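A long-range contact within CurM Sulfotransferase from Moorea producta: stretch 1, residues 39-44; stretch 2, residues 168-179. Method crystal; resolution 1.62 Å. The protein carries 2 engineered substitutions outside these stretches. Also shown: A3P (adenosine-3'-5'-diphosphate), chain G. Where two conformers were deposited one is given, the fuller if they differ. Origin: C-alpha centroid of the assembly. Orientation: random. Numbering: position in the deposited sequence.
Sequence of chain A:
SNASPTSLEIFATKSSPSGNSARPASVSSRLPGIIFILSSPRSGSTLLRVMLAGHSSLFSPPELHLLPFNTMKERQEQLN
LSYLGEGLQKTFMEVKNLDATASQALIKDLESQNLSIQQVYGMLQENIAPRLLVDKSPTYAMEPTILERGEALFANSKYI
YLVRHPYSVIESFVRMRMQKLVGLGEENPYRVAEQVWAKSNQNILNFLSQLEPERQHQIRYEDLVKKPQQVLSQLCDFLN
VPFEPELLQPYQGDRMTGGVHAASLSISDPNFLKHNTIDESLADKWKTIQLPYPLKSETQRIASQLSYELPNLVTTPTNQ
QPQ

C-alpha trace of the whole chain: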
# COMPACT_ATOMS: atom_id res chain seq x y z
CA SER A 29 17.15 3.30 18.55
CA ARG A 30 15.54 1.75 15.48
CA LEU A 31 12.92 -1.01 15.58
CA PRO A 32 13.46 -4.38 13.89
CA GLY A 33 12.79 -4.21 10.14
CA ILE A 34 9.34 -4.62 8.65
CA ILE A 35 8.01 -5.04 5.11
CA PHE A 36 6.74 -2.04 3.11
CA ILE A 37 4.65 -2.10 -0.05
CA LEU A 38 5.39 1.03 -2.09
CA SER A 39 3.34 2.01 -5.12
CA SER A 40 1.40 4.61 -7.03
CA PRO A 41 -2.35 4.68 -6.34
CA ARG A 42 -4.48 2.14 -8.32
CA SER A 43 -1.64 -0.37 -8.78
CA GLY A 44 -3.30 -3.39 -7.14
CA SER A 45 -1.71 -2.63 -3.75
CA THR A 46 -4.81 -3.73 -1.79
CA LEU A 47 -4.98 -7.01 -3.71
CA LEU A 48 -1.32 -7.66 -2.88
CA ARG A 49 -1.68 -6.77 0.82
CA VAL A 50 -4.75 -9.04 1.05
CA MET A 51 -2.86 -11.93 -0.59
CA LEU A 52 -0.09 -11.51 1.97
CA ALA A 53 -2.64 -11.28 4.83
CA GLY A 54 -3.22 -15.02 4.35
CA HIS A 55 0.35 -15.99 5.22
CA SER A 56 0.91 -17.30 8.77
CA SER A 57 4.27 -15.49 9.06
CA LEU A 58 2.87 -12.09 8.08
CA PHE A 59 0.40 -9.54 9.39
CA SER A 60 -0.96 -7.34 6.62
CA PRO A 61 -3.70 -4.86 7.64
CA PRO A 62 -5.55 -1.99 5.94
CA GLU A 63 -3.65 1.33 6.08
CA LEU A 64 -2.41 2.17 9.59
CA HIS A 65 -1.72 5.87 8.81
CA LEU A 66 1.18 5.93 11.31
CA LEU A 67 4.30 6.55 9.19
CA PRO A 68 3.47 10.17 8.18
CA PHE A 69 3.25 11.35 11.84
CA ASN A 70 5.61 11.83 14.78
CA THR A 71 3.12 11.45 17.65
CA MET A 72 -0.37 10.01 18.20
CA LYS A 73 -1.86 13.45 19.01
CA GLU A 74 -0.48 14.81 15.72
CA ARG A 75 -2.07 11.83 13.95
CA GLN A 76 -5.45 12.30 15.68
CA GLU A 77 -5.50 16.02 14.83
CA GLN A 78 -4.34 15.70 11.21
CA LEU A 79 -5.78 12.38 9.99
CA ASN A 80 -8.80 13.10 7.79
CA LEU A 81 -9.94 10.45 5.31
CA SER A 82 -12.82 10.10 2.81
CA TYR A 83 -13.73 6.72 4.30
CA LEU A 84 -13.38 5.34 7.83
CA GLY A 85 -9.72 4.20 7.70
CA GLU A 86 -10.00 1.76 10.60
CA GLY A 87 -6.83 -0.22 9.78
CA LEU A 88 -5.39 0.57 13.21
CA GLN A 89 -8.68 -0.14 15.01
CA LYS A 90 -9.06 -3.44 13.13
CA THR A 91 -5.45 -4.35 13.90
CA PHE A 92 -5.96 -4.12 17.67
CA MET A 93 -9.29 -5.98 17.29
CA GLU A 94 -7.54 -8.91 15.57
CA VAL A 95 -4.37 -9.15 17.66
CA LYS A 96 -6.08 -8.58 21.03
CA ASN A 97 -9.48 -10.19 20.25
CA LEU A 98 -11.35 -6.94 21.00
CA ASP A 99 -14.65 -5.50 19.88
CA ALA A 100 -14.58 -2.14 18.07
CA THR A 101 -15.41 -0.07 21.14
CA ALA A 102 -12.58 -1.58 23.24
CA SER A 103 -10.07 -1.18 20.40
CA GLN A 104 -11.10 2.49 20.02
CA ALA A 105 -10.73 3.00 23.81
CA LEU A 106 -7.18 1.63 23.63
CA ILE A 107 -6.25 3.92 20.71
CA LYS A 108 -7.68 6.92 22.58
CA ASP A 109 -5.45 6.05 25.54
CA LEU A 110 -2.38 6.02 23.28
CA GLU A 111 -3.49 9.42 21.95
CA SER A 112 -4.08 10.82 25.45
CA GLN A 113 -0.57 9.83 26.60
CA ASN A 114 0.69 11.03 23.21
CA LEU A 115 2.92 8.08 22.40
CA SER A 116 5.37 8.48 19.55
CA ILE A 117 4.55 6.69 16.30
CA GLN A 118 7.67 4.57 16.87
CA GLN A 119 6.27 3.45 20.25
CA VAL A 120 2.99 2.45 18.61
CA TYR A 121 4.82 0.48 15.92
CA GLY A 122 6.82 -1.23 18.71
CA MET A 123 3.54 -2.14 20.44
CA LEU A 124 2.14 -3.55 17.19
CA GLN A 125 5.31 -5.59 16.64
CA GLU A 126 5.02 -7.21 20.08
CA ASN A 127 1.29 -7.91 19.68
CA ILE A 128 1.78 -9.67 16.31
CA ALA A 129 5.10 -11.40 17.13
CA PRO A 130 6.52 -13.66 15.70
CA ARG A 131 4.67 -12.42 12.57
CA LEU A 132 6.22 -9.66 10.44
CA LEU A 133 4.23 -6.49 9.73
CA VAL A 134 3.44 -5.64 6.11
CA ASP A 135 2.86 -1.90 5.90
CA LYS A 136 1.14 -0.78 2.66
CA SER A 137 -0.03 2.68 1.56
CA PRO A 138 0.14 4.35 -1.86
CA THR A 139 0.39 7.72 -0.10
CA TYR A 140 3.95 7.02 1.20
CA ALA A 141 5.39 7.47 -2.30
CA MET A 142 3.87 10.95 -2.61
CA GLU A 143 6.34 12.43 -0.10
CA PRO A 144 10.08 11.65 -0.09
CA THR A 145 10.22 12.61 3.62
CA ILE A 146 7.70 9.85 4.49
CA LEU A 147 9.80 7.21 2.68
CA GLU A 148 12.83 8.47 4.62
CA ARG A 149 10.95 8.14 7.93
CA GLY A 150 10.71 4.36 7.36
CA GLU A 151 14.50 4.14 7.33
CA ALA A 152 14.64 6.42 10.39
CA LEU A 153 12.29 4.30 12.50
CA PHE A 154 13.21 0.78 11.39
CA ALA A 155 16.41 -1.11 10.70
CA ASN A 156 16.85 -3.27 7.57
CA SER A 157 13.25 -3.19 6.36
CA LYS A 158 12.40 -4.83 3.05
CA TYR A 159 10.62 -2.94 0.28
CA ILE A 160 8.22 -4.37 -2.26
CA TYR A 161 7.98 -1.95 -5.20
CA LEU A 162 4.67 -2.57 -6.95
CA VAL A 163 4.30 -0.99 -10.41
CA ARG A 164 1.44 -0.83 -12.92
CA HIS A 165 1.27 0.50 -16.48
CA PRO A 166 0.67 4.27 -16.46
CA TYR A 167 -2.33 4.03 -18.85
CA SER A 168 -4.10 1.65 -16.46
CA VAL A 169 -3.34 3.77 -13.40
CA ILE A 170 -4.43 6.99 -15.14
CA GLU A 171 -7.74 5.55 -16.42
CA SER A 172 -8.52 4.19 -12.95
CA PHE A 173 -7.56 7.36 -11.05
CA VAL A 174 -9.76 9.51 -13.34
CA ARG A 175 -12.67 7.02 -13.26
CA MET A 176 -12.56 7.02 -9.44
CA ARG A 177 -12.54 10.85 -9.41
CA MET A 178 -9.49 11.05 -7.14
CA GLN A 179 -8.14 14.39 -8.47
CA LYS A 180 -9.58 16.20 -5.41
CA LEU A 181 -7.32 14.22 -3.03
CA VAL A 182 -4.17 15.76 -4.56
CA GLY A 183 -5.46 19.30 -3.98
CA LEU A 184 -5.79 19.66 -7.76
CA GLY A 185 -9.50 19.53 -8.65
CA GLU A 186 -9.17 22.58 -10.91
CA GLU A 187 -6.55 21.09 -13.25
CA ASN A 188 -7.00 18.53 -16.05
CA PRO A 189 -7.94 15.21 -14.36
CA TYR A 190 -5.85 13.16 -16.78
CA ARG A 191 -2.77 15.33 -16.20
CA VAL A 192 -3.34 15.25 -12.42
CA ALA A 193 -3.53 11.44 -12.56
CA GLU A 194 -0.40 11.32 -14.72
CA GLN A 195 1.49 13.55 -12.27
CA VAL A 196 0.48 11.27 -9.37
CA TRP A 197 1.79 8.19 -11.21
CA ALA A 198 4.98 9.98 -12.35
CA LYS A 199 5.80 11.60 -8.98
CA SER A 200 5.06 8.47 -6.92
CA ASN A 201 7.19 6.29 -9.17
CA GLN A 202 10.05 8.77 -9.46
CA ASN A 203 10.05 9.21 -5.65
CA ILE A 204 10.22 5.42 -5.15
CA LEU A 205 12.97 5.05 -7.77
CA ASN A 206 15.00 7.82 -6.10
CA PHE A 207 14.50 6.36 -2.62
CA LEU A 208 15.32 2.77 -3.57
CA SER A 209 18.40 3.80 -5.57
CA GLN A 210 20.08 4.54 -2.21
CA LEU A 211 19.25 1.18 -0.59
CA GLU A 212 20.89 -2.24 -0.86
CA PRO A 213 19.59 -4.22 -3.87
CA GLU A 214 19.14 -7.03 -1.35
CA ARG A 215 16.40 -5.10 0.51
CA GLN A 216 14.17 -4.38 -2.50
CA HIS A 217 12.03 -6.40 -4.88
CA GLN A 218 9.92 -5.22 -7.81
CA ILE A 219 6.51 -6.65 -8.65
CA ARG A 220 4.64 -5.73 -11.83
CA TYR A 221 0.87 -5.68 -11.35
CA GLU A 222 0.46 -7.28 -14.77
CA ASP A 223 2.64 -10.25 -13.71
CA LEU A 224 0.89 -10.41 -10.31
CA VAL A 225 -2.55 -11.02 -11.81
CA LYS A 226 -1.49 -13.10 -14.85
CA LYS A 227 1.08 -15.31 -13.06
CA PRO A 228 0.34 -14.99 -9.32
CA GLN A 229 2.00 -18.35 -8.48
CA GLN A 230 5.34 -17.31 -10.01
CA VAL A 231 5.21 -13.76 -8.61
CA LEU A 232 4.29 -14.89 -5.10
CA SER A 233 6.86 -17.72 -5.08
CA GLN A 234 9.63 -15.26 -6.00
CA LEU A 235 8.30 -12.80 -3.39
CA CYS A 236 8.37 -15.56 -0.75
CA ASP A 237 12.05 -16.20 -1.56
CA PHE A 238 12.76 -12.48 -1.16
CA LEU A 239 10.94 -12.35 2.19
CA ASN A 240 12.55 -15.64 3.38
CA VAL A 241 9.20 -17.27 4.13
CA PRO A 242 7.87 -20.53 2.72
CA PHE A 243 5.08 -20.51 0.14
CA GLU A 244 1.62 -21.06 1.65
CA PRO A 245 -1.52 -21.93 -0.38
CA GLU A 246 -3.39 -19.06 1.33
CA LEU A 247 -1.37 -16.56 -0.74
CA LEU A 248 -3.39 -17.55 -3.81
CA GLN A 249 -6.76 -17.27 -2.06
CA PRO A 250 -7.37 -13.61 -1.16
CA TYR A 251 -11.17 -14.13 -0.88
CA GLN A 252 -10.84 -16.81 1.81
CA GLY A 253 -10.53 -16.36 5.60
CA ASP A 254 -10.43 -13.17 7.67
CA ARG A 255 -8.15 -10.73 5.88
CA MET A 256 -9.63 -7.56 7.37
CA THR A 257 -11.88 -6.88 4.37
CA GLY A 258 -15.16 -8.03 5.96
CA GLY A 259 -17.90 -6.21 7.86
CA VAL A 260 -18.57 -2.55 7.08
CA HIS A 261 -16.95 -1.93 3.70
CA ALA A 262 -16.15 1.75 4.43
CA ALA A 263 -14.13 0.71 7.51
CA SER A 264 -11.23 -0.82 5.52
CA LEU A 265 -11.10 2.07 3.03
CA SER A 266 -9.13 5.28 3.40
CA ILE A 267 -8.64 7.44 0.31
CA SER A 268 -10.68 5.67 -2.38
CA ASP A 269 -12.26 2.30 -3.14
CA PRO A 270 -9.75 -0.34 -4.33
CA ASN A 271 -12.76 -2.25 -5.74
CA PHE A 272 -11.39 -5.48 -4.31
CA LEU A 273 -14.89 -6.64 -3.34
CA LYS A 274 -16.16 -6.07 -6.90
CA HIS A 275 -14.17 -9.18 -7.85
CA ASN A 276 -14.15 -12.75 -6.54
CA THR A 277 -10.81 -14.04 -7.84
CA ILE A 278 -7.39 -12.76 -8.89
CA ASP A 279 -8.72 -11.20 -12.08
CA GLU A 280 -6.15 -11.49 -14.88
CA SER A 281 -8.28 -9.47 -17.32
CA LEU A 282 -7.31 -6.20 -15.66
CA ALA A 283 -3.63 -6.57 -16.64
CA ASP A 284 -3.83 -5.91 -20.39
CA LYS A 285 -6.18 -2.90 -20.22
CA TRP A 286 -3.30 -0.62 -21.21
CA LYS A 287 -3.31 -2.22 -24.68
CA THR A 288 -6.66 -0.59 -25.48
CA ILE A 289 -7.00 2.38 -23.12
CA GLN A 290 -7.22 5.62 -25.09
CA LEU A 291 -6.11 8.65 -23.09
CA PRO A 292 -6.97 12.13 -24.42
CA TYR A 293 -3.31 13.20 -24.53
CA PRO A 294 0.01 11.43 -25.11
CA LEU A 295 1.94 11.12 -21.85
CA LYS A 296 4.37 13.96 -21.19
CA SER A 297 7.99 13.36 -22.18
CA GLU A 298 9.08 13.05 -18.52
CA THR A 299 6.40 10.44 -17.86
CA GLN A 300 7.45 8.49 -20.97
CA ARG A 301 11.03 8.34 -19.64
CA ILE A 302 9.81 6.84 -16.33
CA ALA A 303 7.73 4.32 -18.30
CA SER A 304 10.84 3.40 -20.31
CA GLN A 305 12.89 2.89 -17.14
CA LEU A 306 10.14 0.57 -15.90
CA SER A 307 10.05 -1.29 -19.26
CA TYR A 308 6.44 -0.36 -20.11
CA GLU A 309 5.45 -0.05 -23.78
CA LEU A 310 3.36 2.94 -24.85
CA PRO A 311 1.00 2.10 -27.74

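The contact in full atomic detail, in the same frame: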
# COMPACT_ATOMS: atom_id res chain seq x y z
N SER A 39 3.92 1.95 -3.78
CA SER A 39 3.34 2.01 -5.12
C SER A 39 2.62 3.32 -5.36
O SER A 39 2.32 4.06 -4.42
CB SER A 39 2.31 0.88 -5.31
OG SER A 39 1.16 1.11 -4.52
N SER A 40 2.36 3.58 -6.63
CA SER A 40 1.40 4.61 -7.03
C SER A 40 -0.00 4.14 -6.65
O SER A 40 -0.24 2.93 -6.56
CB SER A 40 1.50 4.83 -8.55
OG SER A 40 0.38 5.53 -9.07
N PRO A 41 -0.95 5.07 -6.45
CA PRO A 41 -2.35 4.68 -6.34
C PRO A 41 -2.80 3.79 -7.52
O PRO A 41 -2.23 3.89 -8.61
CB PRO A 41 -3.08 6.03 -6.43
CG PRO A 41 -2.15 6.95 -5.73
CD PRO A 41 -0.78 6.53 -6.22
N ARG A 42 -3.80 2.95 -7.28
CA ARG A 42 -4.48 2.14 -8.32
C ARG A 42 -3.61 1.06 -8.96
O ARG A 42 -3.85 0.66 -10.11
CB ARG A 42 -5.13 3.04 -9.42
CG ARG A 42 -5.80 4.32 -8.92
CD ARG A 42 -6.78 4.04 -7.79
NE ARG A 42 -7.86 3.13 -8.17
CZ ARG A 42 -8.81 2.72 -7.33
NH1 ARG A 42 -9.78 1.92 -7.74
NH2 ARG A 42 -8.78 3.14 -6.06
N SER A 43 -2.61 0.58 -8.23
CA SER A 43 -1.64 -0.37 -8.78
C SER A 43 -1.85 -1.80 -8.32
O SER A 43 -0.99 -2.66 -8.55
CB SER A 43 -0.21 0.08 -8.45
OG SER A 43 0.07 1.35 -9.03
N GLY A 44 -3.00 -2.07 -7.69
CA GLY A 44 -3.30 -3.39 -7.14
C GLY A 44 -2.67 -3.61 -5.77
O GLY A 44 -2.45 -4.76 -5.36
N SER A 168 -3.15 2.31 -17.34
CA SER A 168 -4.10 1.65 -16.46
C SER A 168 -4.33 2.46 -15.20
O SER A 168 -5.47 2.63 -14.75
CB SER A 168 -3.60 0.25 -16.10
OG SER A 168 -3.37 -0.52 -17.28
N VAL A 169 -3.24 2.97 -14.61
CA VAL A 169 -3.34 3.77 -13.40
C VAL A 169 -4.10 5.06 -13.68
O VAL A 169 -4.98 5.44 -12.90
CB VAL A 169 -1.96 4.07 -12.80
CG1 VAL A 169 -2.05 5.12 -11.70
CG2 VAL A 169 -1.36 2.78 -12.25
N ILE A 170 -3.79 5.71 -14.80
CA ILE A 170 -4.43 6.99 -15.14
C ILE A 170 -5.94 6.82 -15.36
O ILE A 170 -6.74 7.57 -14.80
CB ILE A 170 -3.74 7.68 -16.33
CG1 ILE A 170 -2.36 8.17 -15.90
CG2 ILE A 170 -4.58 8.87 -16.82
CD1 ILE A 170 -1.42 8.47 -17.07
N GLU A 171 -6.32 5.80 -16.14
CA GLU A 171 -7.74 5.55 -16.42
C GLU A 171 -8.49 5.30 -15.11
O GLU A 171 -9.59 5.82 -14.92
CB GLU A 171 -7.88 4.35 -17.36
CG GLU A 171 -9.31 4.07 -17.83
CD GLU A 171 -10.13 3.22 -16.86
OE1 GLU A 171 -9.54 2.48 -16.05
OE2 GLU A 171 -11.38 3.30 -16.91
N SER A 172 -7.88 4.52 -14.22
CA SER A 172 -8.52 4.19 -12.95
C SER A 172 -8.66 5.42 -12.05
O SER A 172 -9.73 5.68 -11.51
CB SER A 172 -7.72 3.09 -12.24
OG SER A 172 -8.27 2.82 -10.96
N PHE A 173 -7.57 6.17 -11.90
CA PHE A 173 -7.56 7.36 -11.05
C PHE A 173 -8.65 8.37 -11.47
O PHE A 173 -9.39 8.90 -10.63
CB PHE A 173 -6.16 7.99 -11.11
CG PHE A 173 -5.93 9.10 -10.13
CD1 PHE A 173 -6.37 10.39 -10.40
CD2 PHE A 173 -5.23 8.86 -8.95
CE1 PHE A 173 -6.14 11.43 -9.51
CE2 PHE A 173 -4.98 9.91 -8.04
CZ PHE A 173 -5.44 11.19 -8.33
N VAL A 174 -8.76 8.60 -12.78
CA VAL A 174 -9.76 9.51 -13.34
C VAL A 174 -11.18 8.97 -13.14
O VAL A 174 -12.08 9.71 -12.71
CB VAL A 174 -9.45 9.83 -14.83
CG1 VAL A 174 -10.58 10.60 -15.49
CG2 VAL A 174 -8.15 10.64 -14.93
N ARG A 175 -11.37 7.68 -13.43
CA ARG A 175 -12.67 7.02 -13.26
C ARG A 175 -13.17 7.12 -11.81
O ARG A 175 -14.37 7.32 -11.57
CB ARG A 175 -12.58 5.55 -13.70
CG ARG A 175 -13.84 4.71 -13.40
CD ARG A 175 -13.90 3.39 -14.18
NE ARG A 175 -12.59 2.74 -14.32
CZ ARG A 175 -11.95 2.10 -13.35
NH1 ARG A 175 -10.76 1.57 -13.58
NH2 ARG A 175 -12.50 1.99 -12.14
N MET A 176 -12.24 6.99 -10.86
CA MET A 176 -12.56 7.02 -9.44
C MET A 176 -12.66 8.44 -8.87
O MET A 176 -12.97 8.62 -7.69
CB MET A 176 -11.54 6.18 -8.64
CG MET A 176 -11.56 4.69 -9.00
SD MET A 176 -13.17 3.92 -8.77
CE MET A 176 -13.34 4.01 -6.98
N ARG A 177 -12.40 9.42 -9.74
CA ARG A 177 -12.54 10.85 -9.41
C ARG A 177 -11.66 11.27 -8.23
O ARG A 177 -12.10 12.01 -7.34
CB ARG A 177 -14.01 11.21 -9.16
CG ARG A 177 -14.87 11.08 -10.40
CD ARG A 177 -16.35 11.21 -10.12
NE ARG A 177 -17.09 11.43 -11.36
CZ ARG A 177 -17.34 10.50 -12.28
NH1 ARG A 177 -16.90 9.25 -12.12
NH2 ARG A 177 -18.03 10.82 -13.37
N MET A 178 -10.42 10.81 -8.25
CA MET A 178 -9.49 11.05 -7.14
C MET A 178 -8.72 12.37 -7.21
O MET A 178 -7.99 12.70 -6.28
CB MET A 178 -8.52 9.88 -7.01
CG MET A 178 -9.19 8.61 -6.55
SD MET A 178 -8.10 7.20 -6.67
CE MET A 178 -6.87 7.59 -5.42
N GLN A 179 -8.89 13.13 -8.30
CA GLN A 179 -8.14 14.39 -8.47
C GLN A 179 -8.23 15.35 -7.28
O GLN A 179 -7.27 16.08 -6.99
CB GLN A 179 -8.50 15.09 -9.79
CG GLN A 179 -9.99 15.33 -10.03
CD GLN A 179 -10.68 14.19 -10.78
OE1 GLN A 179 -10.22 13.04 -10.78
NE2 GLN A 179 -11.81 14.50 -11.41
P1 A3P G . -9.93 -0.34 -10.54
O1P A3P G . -10.21 1.14 -10.52
O2P A3P G . -10.94 -1.16 -9.78
O3P A3P G . -9.60 -0.85 -11.91
P2 A3P G . -5.05 -0.09 -5.23
O4P A3P G . -3.57 0.12 -5.29
O5P A3P G . -5.88 1.16 -5.13
O6P A3P G . -5.46 -1.15 -4.25
O5' A3P G . -5.44 -0.67 -6.69
C5' A3P G . -6.82 -0.76 -7.06
C4' A3P G . -6.87 -1.56 -8.34
O4' A3P G . -6.54 -2.92 -8.05
C3' A3P G . -8.26 -1.63 -8.93
O3' A3P G . -8.54 -0.45 -9.70
C2' A3P G . -8.16 -2.91 -9.76
O2' A3P G . -7.68 -2.63 -11.08
C1' A3P G . -7.13 -3.76 -9.04
N9 A3P G . -7.79 -4.91 -8.36
C8 A3P G . -8.58 -4.89 -7.27
N7 A3P G . -9.03 -6.13 -6.96
C5 A3P G . -8.52 -6.97 -7.89
C6 A3P G . -8.59 -8.42 -8.18
N6 A3P G . -9.30 -9.24 -7.37
N1 A3P G . -7.90 -8.88 -9.26
C2 A3P G . -7.17 -8.07 -10.06
N3 A3P G . -7.07 -6.74 -9.85
C4 A3P G . -7.70 -6.16 -8.80

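What does the helix first offer to the loop of stretch 1? Val-169 and Arg-42 have the closest CA atoms across the contact, 5.5 Å apart. The methyl groups of Val-169 pack against a largely polar surface: CG1 sits 3.3 Å from Pro-41 O and 3.6 Å from Ser-40 OG, while CG2 is 3.8 Å from Ser-43 OG.

How does Ser-172 join the two stretches? One turn further on, its CB points toward the loop, and Arg-42 NE donates a hydrogen bond to Ser-172 OG, 2.8 Å long and nearly straight at 158°. Ser-172 OG in turn donates a hydrogen bond to A3P O1P, 2.6 Å away. Because Arg-42 NH1 also donates to O1P, at 2.9 Å, arginine, serine and phosphate form a closed triangle.

Does Arg-175 touch the loop? Not directly; it meets Arg-42 through the ligand, its NH2 donating to A3P O1P at 2.9 Å. A salt bridge from Arg-175 NH1 to Glu-171 OE1, 2.9 Å, steadies it one turn back.

What encloses the arginine and proline? Met-176 CG covers one guanidinium face, 3.5 Å from Arg-42 NH1, with A3P O5P over the opposite face. Beyond the Schellman turn at Arg-177, Met-178 returns toward the loop, bringing SD within 3.6 Å of Arg-42 CD and CE within 4.2 Å of Pro-41 CB.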